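Long-range contacts in succinylglutamate desuccinylase (Vibrio parahaemolyticus, PDB 2BCO), which probably hydrolyses N-succinylglutamate to succinate and glutamate, the last step of arginine degradation by the AST pathway, using one zinc ion per subunit: residues Phe10-Thr14 and Leu36-Leu42; Ser29-Gln33 and Val44-Asn48. Residues are numbered along the deposited sequence.

Contact 1: Phe10-Thr14 and Leu36-Leu42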
ATOM      1  N   PHE A  10      -6.250 -19.405  -0.077  1.00 27.21           N
ATOM      2  CA  PHE A  10      -6.874 -18.148  -0.463  1.00 23.76           C
ATOM      3  C   PHE A  10      -6.348 -17.632  -1.810  1.00 23.47           C
ATOM      4  O   PHE A  10      -7.124 -17.273  -2.695  1.00 25.21           O
ATOM      5  CB  PHE A  10      -6.640 -17.111   0.636  1.00 19.21           C
ATOM      6  CG  PHE A  10      -7.302 -15.780   0.384  1.00 19.52           C
ATOM      7  CD1 PHE A  10      -8.621 -15.709  -0.048  1.00 18.01           C
ATOM      8  CD2 PHE A  10      -6.613 -14.592   0.617  1.00 17.98           C
ATOM      9  CE1 PHE A  10      -9.250 -14.477  -0.236  1.00 19.19           C
ATOM     10  CE2 PHE A  10      -7.229 -13.355   0.434  1.00 15.19           C
ATOM     11  CZ  PHE A  10      -8.550 -13.301   0.004  1.00 15.90           C
ATOM     12  N   LEU A  11      -5.030 -17.608  -1.965  1.00 17.56           N
ATOM     13  CA  LEU A  11      -4.417 -17.123  -3.190  1.00 18.20           C
ATOM     14  C   LEU A  11      -4.580 -18.076  -4.381  1.00 19.37           C
ATOM     15  O   LEU A  11      -4.763 -17.628  -5.512  1.00 18.30           O
ATOM     16  CB  LEU A  11      -2.931 -16.836  -2.954  1.00 13.35           C
ATOM     17  CG  LEU A  11      -2.083 -16.454  -4.174  1.00 10.65           C
ATOM     18  CD1 LEU A  11      -2.657 -15.223  -4.837  1.00  8.55           C
ATOM     19  CD2 LEU A  11      -0.651 -16.213  -3.733  1.00  9.12           C
ATOM     20  N   THR A  12      -4.503 -19.381  -4.141  1.00 23.06           N
ATOM     21  CA  THR A  12      -4.650 -20.338  -5.233  1.00 23.93           C
ATOM     22  C   THR A  12      -6.094 -20.376  -5.730  1.00 25.05           C
ATOM     23  O   THR A  12      -6.334 -20.349  -6.934  1.00 26.06           O
ATOM     24  CB  THR A  12      -4.211 -21.754  -4.810  1.00 33.66           C
ATOM     25  OG1 THR A  12      -2.812 -21.736  -4.485  1.00 37.51           O
ATOM     26  CG2 THR A  12      -4.433 -22.740  -5.952  1.00 32.82           C
ATOM     27  N   ASP A  13      -7.054 -20.432  -4.812  1.00 25.10           N
ATOM     28  CA  ASP A  13      -8.451 -20.447  -5.225  1.00 25.50           C
ATOM     29  C   ASP A  13      -8.768 -19.164  -5.985  1.00 27.25           C
ATOM     30  O   ASP A  13      -9.426 -19.197  -7.026  1.00 26.36           O
ATOM     31  CB  ASP A  13      -9.389 -20.548  -4.024  1.00 22.51           C
ATOM     32  CG  ASP A  13      -9.448 -21.946  -3.437  1.00 23.15           C
ATOM     33  OD1 ASP A  13     -10.468 -22.261  -2.789  1.00 23.23           O
ATOM     34  OD2 ASP A  13      -8.485 -22.727  -3.604  1.00 22.73           O
ATOM     35  N   THR A  14      -8.297 -18.036  -5.461  1.00 21.18           N
ATOM     36  CA  THR A  14      -8.543 -16.747  -6.093  1.00 22.14           C
ATOM     37  C   THR A  14      -8.036 -16.744  -7.529  1.00 23.83           C
ATOM     38  O   THR A  14      -8.676 -16.178  -8.417  1.00 23.29           O
ATOM     39  CB  THR A  14      -7.858 -15.593  -5.311  1.00 21.22           C
ATOM     40  OG1 THR A  14      -8.453 -15.465  -4.014  1.00 21.89           O
ATOM     41  CG2 THR A  14      -8.017 -14.285  -6.043  1.00 20.04           C
ATOM     42  N   LEU A  36     -16.051 -15.404   3.336  1.00 26.36           N
ATOM     43  CA  LEU A  36     -15.606 -15.159   1.968  1.00 26.18           C
ATOM     44  C   LEU A  36     -16.758 -14.515   1.208  1.00 26.15           C
ATOM     45  O   LEU A  36     -17.663 -15.200   0.747  1.00 28.03           O
ATOM     46  CB  LEU A  36     -15.202 -16.468   1.279  1.00 31.50           C
ATOM     47  CG  LEU A  36     -14.502 -16.306  -0.082  1.00 32.59           C
ATOM     48  CD1 LEU A  36     -13.133 -15.674   0.120  1.00 31.45           C
ATOM     49  CD2 LEU A  36     -14.354 -17.660  -0.759  1.00 30.58           C
ATOM     50  N   TYR A  37     -16.722 -13.195   1.078  1.00 23.40           N
ATOM     51  CA  TYR A  37     -17.784 -12.475   0.392  1.00 24.29           C
ATOM     52  C   TYR A  37     -17.857 -12.771  -1.099  1.00 23.34           C
ATOM     53  O   TYR A  37     -18.940 -12.968  -1.645  1.00 21.21           O
ATOM     54  CB  TYR A  37     -17.615 -10.973   0.591  1.00 38.96           C
ATOM     55  CG  TYR A  37     -17.856 -10.502   2.003  1.00 44.80           C
ATOM     56  CD1 TYR A  37     -19.093 -10.678   2.619  1.00 48.13           C
ATOM     57  CD2 TYR A  37     -16.864  -9.834   2.710  1.00 46.01           C
ATOM     58  CE1 TYR A  37     -19.334 -10.194   3.909  1.00 50.02           C
ATOM     59  CE2 TYR A  37     -17.092  -9.348   3.995  1.00 47.95           C
ATOM     60  CZ  TYR A  37     -18.327  -9.527   4.588  1.00 49.63           C
ATOM     61  OH  TYR A  37     -18.552  -9.036   5.853  1.00 53.98           O
ATOM     62  N   GLN A  38     -16.699 -12.797  -1.751  1.00 25.72           N
ATOM     63  CA  GLN A  38     -16.612 -13.051  -3.185  1.00 23.26           C
ATOM     64  C   GLN A  38     -15.155 -13.393  -3.475  1.00 21.72           C
ATOM     65  O   GLN A  38     -14.344 -13.456  -2.550  1.00 22.43           O
ATOM     66  CB  GLN A  38     -17.019 -11.795  -3.961  1.00 27.97           C
ATOM     67  CG  GLN A  38     -16.158 -10.584  -3.630  1.00 31.51           C
ATOM     68  CD  GLN A  38     -16.635  -9.305  -4.286  1.00 32.64           C
ATOM     69  OE1 GLN A  38     -17.640  -8.722  -3.882  1.00 34.10           O
ATOM     70  NE2 GLN A  38     -15.913  -8.862  -5.308  1.00 34.16           N
ATOM     71  N   ARG A  39     -14.814 -13.605  -4.743  1.00 28.00           N
ATOM     72  CA  ARG A  39     -13.437 -13.945  -5.087  1.00 27.96           C
ATOM     73  C   ARG A  39     -12.421 -12.903  -4.603  1.00 25.47           C
ATOM     74  O   ARG A  39     -12.499 -11.726  -4.959  1.00 25.90           O
ATOM     75  CB  ARG A  39     -13.281 -14.149  -6.602  1.00 27.49           C
ATOM     76  CG  ARG A  39     -11.860 -14.534  -7.017  1.00 31.89           C
ATOM     77  CD  ARG A  39     -11.742 -15.109  -8.435  1.00 35.86           C
ATOM     78  NE  ARG A  39     -11.961 -14.123  -9.492  1.00 39.59           N
ATOM     79  CZ  ARG A  39     -11.299 -14.106 -10.652  1.00 41.39           C
ATOM     80  NH1 ARG A  39     -10.366 -15.019 -10.911  1.00 37.55           N
ATOM     81  NH2 ARG A  39     -11.579 -13.180 -11.562  1.00 40.61           N
ATOM     82  N   GLY A  40     -11.480 -13.353  -3.776  1.00 17.93           N
ATOM     83  CA  GLY A  40     -10.439 -12.477  -3.272  1.00 15.05           C
ATOM     84  C   GLY A  40     -10.828 -11.528  -2.158  1.00 14.86           C
ATOM     85  O   GLY A  40     -10.110 -10.574  -1.883  1.00 17.79           O
ATOM     86  N   VAL A  41     -11.958 -11.776  -1.513  1.00 13.95           N
ATOM     87  CA  VAL A  41     -12.403 -10.914  -0.430  1.00 12.86           C
ATOM     88  C   VAL A  41     -12.694 -11.807   0.771  1.00 15.15           C
ATOM     89  O   VAL A  41     -13.646 -12.581   0.765  1.00 15.88           O
ATOM     90  CB  VAL A  41     -13.662 -10.131  -0.845  1.00 13.27           C
ATOM     91  CG1 VAL A  41     -14.093  -9.187   0.272  1.00  9.82           C
ATOM     92  CG2 VAL A  41     -13.370  -9.346  -2.132  1.00 14.37           C
ATOM     93  N   LEU A  42     -11.856 -11.709   1.796  1.00 14.52           N
ATOM     94  CA  LEU A  42     -12.023 -12.548   2.976  1.00 17.36           C
ATOM     95  C   LEU A  42     -12.039 -11.705   4.238  1.00 17.30           C
ATOM     96  O   LEU A  42     -11.086 -10.977   4.508  1.00 19.37           O
ATOM     97  CB  LEU A  42     -10.864 -13.552   3.069  1.00 17.79           C
ATOM     98  CG  LEU A  42     -11.021 -14.925   3.754  1.00 22.31           C
ATOM     99  CD1 LEU A  42      -9.725 -15.272   4.500  1.00 17.73           C
ATOM    100  CD2 LEU A  42     -12.192 -14.932   4.722  1.00 21.52           C
TER
HETATM  101  O   HOH W   1     -11.082 -16.127  -3.331  1.00 22.23           O
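Phe10-Thr14 is a single helical turn, closed by Thr14 N bonding to Phe10 O (3.1 Å). Facing it is a beta hairpin: a type II turn from Gln38 to Val41, with Val41 N bonded to Gln38 O at 3.1 Å, links the strand ends. The backbones come nearest where the CA atoms of Thr14 and Gly40 lie 5.5 Å apart. Gly40, with its positive phi, has no side chain, and Thr14 OG1 approaches its CA to 3.7 Å. The same hydroxyl donates to Phe10 O (2.6 Å), while a water bridges it to the hairpin, donating to Thr14 OG1 and accepting from Gly40 N, both at 2.8 Å. Arg39 extends alongside the helix toward its C-terminal end, its NH1 donating to Thr14 O at 3.2 Å. Apolar contact comes from Phe10: its ring edge meets the turn, with CZ 3.6 Å from Gly40 C, and its CE1 lies 3.8 Å from Leu42 CB and 4.1 Å from Leu36 CD1. A short N-terminal helix is packed on a hairpin near the edge of the mixed sheet, between strands 24-27 and 90-95. Phe10 also touches Phe93 and Ile95 of strand 90-95 and Ile77 of helix 68-81.

Contact 2: Ser29-Gln33 and Val44-Asn48; sequences SNGVQ and VIPEN
How a turn delivers a chain into a sheet is illustrated by Ser29-Gln33 beside Val44-Asn48. The touching parts run 135° apart. Gln33 and Ile45 form an antiparallel hydrogen-bonded pair, CA atoms 4.9 Å apart: Gln33 N donates to Ile45 O and Ile45 N to Gln33 O, each at 2.8 Å. Gln33 O also receives a CA-H...O contact from Val44 CA at 3.2 Å. Both residues are extended, with side chains on one face; Gln33 is t at chi1 and chi2, Ile45 m then t, leaving Gln33 NE2 4.0 Å from Ile45 CD1. On the other face Val32 CG1 meets Val44 CG1 at 3.7 Å. Gly31 (phi 95°, psi -15°) brings its CA to 4.5 Å from that of Glu47, where a CB would clash with Glu47 CG. Val32 N is satisfied by Asn30 OD1 at 2.9 Å, with Asn30 chi1 p. One water lies 3.1 Å from both Gly31 O and Pro46 O, placed to donate to either, and accepts a weak hydrogen bond from Gln33 NE2 at 3.3 Å. Asn30 O and Glu47 OE2, two acceptors, are close (3.1 Å). This is an Asx turn leading into the open end of a beta hairpin.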
ATOM      1  N   SER A  29     -12.482 -23.361  15.544  1.00 58.23           N
ATOM      2  CA  SER A  29     -12.507 -23.927  16.882  1.00 58.71           C
ATOM      3  C   SER A  29     -12.213 -22.895  17.965  1.00 58.30           C
ATOM      4  O   SER A  29     -12.782 -22.962  19.055  1.00 60.88           O
ATOM      5  CB  SER A  29     -11.501 -25.074  16.988  1.00 72.22           C
ATOM      6  OG  SER A  29     -11.432 -25.569  18.313  1.00 75.25           O
ATOM      7  N   ASN A  30     -11.333 -21.943  17.670  1.00 33.20           N
ATOM      8  CA  ASN A  30     -10.980 -20.915  18.645  1.00 29.98           C
ATOM      9  C   ASN A  30     -11.934 -19.727  18.646  1.00 29.80           C
ATOM     10  O   ASN A  30     -11.687 -18.730  19.322  1.00 30.69           O
ATOM     11  CB  ASN A  30      -9.557 -20.413  18.400  1.00 30.63           C
ATOM     12  CG  ASN A  30      -9.383 -19.803  17.029  1.00 28.74           C
ATOM     13  OD1 ASN A  30     -10.360 -19.522  16.331  1.00 27.45           O
ATOM     14  ND2 ASN A  30      -8.134 -19.582  16.638  1.00 25.23           N
ATOM     15  N   GLY A  31     -13.015 -19.822  17.883  1.00 26.69           N
ATOM     16  CA  GLY A  31     -13.970 -18.734  17.844  1.00 25.42           C
ATOM     17  C   GLY A  31     -13.790 -17.750  16.704  1.00 25.12           C
ATOM     18  O   GLY A  31     -14.698 -16.970  16.428  1.00 26.02           O
ATOM     19  N   VAL A  32     -12.637 -17.767  16.041  1.00 30.26           N
ATOM     20  CA  VAL A  32     -12.402 -16.848  14.926  1.00 30.11           C
ATOM     21  C   VAL A  32     -13.382 -17.116  13.786  1.00 30.23           C
ATOM     22  O   VAL A  32     -13.657 -18.266  13.444  1.00 30.17           O
ATOM     23  CB  VAL A  32     -10.967 -16.968  14.368  1.00 28.99           C
ATOM     24  CG1 VAL A  32     -10.831 -16.120  13.103  1.00 26.72           C
ATOM     25  CG2 VAL A  32      -9.959 -16.518  15.415  1.00 27.44           C
ATOM     26  N   GLN A  33     -13.902 -16.046  13.198  1.00 28.34           N
ATOM     27  CA  GLN A  33     -14.857 -16.177  12.109  1.00 29.50           C
ATOM     28  C   GLN A  33     -14.283 -15.733  10.759  1.00 29.00           C
ATOM     29  O   GLN A  33     -13.683 -14.665  10.648  1.00 28.62           O
ATOM     30  CB  GLN A  33     -16.107 -15.367  12.438  1.00 31.97           C
ATOM     31  CG  GLN A  33     -17.244 -15.539  11.461  1.00 35.34           C
ATOM     32  CD  GLN A  33     -18.483 -14.778  11.888  1.00 36.01           C
ATOM     33  OE1 GLN A  33     -19.506 -14.813  11.210  1.00 37.62           O
ATOM     34  NE2 GLN A  33     -18.396 -14.086  13.021  1.00 36.15           N
ATOM     35  N   VAL A  44     -12.106 -11.498   8.385  1.00 18.93           N
ATOM     36  CA  VAL A  44     -11.748 -12.309   9.537  1.00 18.80           C
ATOM     37  C   VAL A  44     -12.172 -11.522  10.770  1.00 20.71           C
ATOM     38  O   VAL A  44     -11.704 -10.410  11.000  1.00 21.11           O
ATOM     39  CB  VAL A  44     -10.225 -12.595   9.569  1.00 13.65           C
ATOM     40  CG1 VAL A  44      -9.880 -13.521  10.721  1.00 14.38           C
ATOM     41  CG2 VAL A  44      -9.795 -13.228   8.257  1.00 15.94           C
ATOM     42  N   ILE A  45     -13.083 -12.098  11.546  1.00 23.48           N
ATOM     43  CA  ILE A  45     -13.590 -11.453  12.750  1.00 24.88           C
ATOM     44  C   ILE A  45     -13.103 -12.202  13.990  1.00 25.68           C
ATOM     45  O   ILE A  45     -13.139 -13.431  14.033  1.00 24.44           O
ATOM     46  CB  ILE A  45     -15.140 -11.436  12.745  1.00 34.43           C
ATOM     47  CG1 ILE A  45     -15.646 -10.687  11.508  1.00 35.50           C
ATOM     48  CG2 ILE A  45     -15.668 -10.794  14.031  1.00 34.11           C
ATOM     49  CD1 ILE A  45     -17.157 -10.662  11.373  1.00 37.00           C
ATOM     50  N   PRO A  46     -12.633 -11.466  15.008  1.00 14.51           N
ATOM     51  CA  PRO A  46     -12.139 -12.065  16.251  1.00 18.91           C
ATOM     52  C   PRO A  46     -13.264 -12.692  17.076  1.00 21.38           C
ATOM     53  O   PRO A  46     -14.429 -12.321  16.945  1.00 18.57           O
ATOM     54  CB  PRO A  46     -11.506 -10.884  16.980  1.00 32.01           C
ATOM     55  CG  PRO A  46     -11.182  -9.920  15.890  1.00 32.03           C
ATOM     56  CD  PRO A  46     -12.387 -10.017  15.008  1.00 29.87           C
ATOM     57  N   GLU A  47     -12.905 -13.635  17.934  1.00 25.33           N
ATOM     58  CA  GLU A  47     -13.881 -14.298  18.786  1.00 30.05           C
ATOM     59  C   GLU A  47     -14.540 -13.320  19.756  1.00 32.54           C
ATOM     60  O   GLU A  47     -15.748 -13.387  19.979  1.00 30.12           O
ATOM     61  CB  GLU A  47     -13.207 -15.416  19.580  1.00 67.01           C
ATOM     62  CG  GLU A  47     -14.118 -16.099  20.587  1.00 73.03           C
ATOM     63  CD  GLU A  47     -13.359 -17.045  21.492  1.00 75.21           C
ATOM     64  OE1 GLU A  47     -12.390 -16.596  22.140  1.00 76.97           O
ATOM     65  OE2 GLU A  47     -13.734 -18.234  21.560  1.00 75.83           O
ATOM     66  N   ASN A  48     -13.745 -12.418  20.329  1.00 38.53           N
ATOM     67  CA  ASN A  48     -14.253 -11.437  21.287  1.00 39.77           C
ATOM     68  C   ASN A  48     -14.043  -9.982  20.863  1.00 38.33           C
ATOM     69  O   ASN A  48     -13.114  -9.317  21.325  1.00 37.83           O
ATOM     70  CB  ASN A  48     -13.598 -11.647  22.657  1.00 88.61           C
ATOM     71  CG  ASN A  48     -14.114 -10.673  23.705  1.00 93.30           C
ATOM     72  OD1 ASN A  48     -15.285 -10.718  24.086  1.00 93.32           O
ATOM     73  ND2 ASN A  48     -13.241  -9.784  24.170  1.00 93.82           N
TER
HETATM   74  O   HOH W   2     -16.172 -14.381  15.448  1.00 46.68           O

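How the contacts relate
From the N terminus, the chain forms helix 10-15, then strand 24-27, the turn before strand 33-38, and strand 41-45. Contact 1 closes a loop from the helix to the hairpin tip, with 21 residues between its segments; contact 2 spans only ten, those of the hairpin itself. Their segments alternate along the sequence, so the closures cross rather than nest. Strands 33-38 and 41-45 serve both, contact 1 at the tip and contact 2 at the open end, with centres about 18 Å apart. Together they illustrate how one hairpin can hold a terminal helix at its tip and an interstrand turn at its open end, while strand 41-45 pairs with strand 90-95, away from the zinc site.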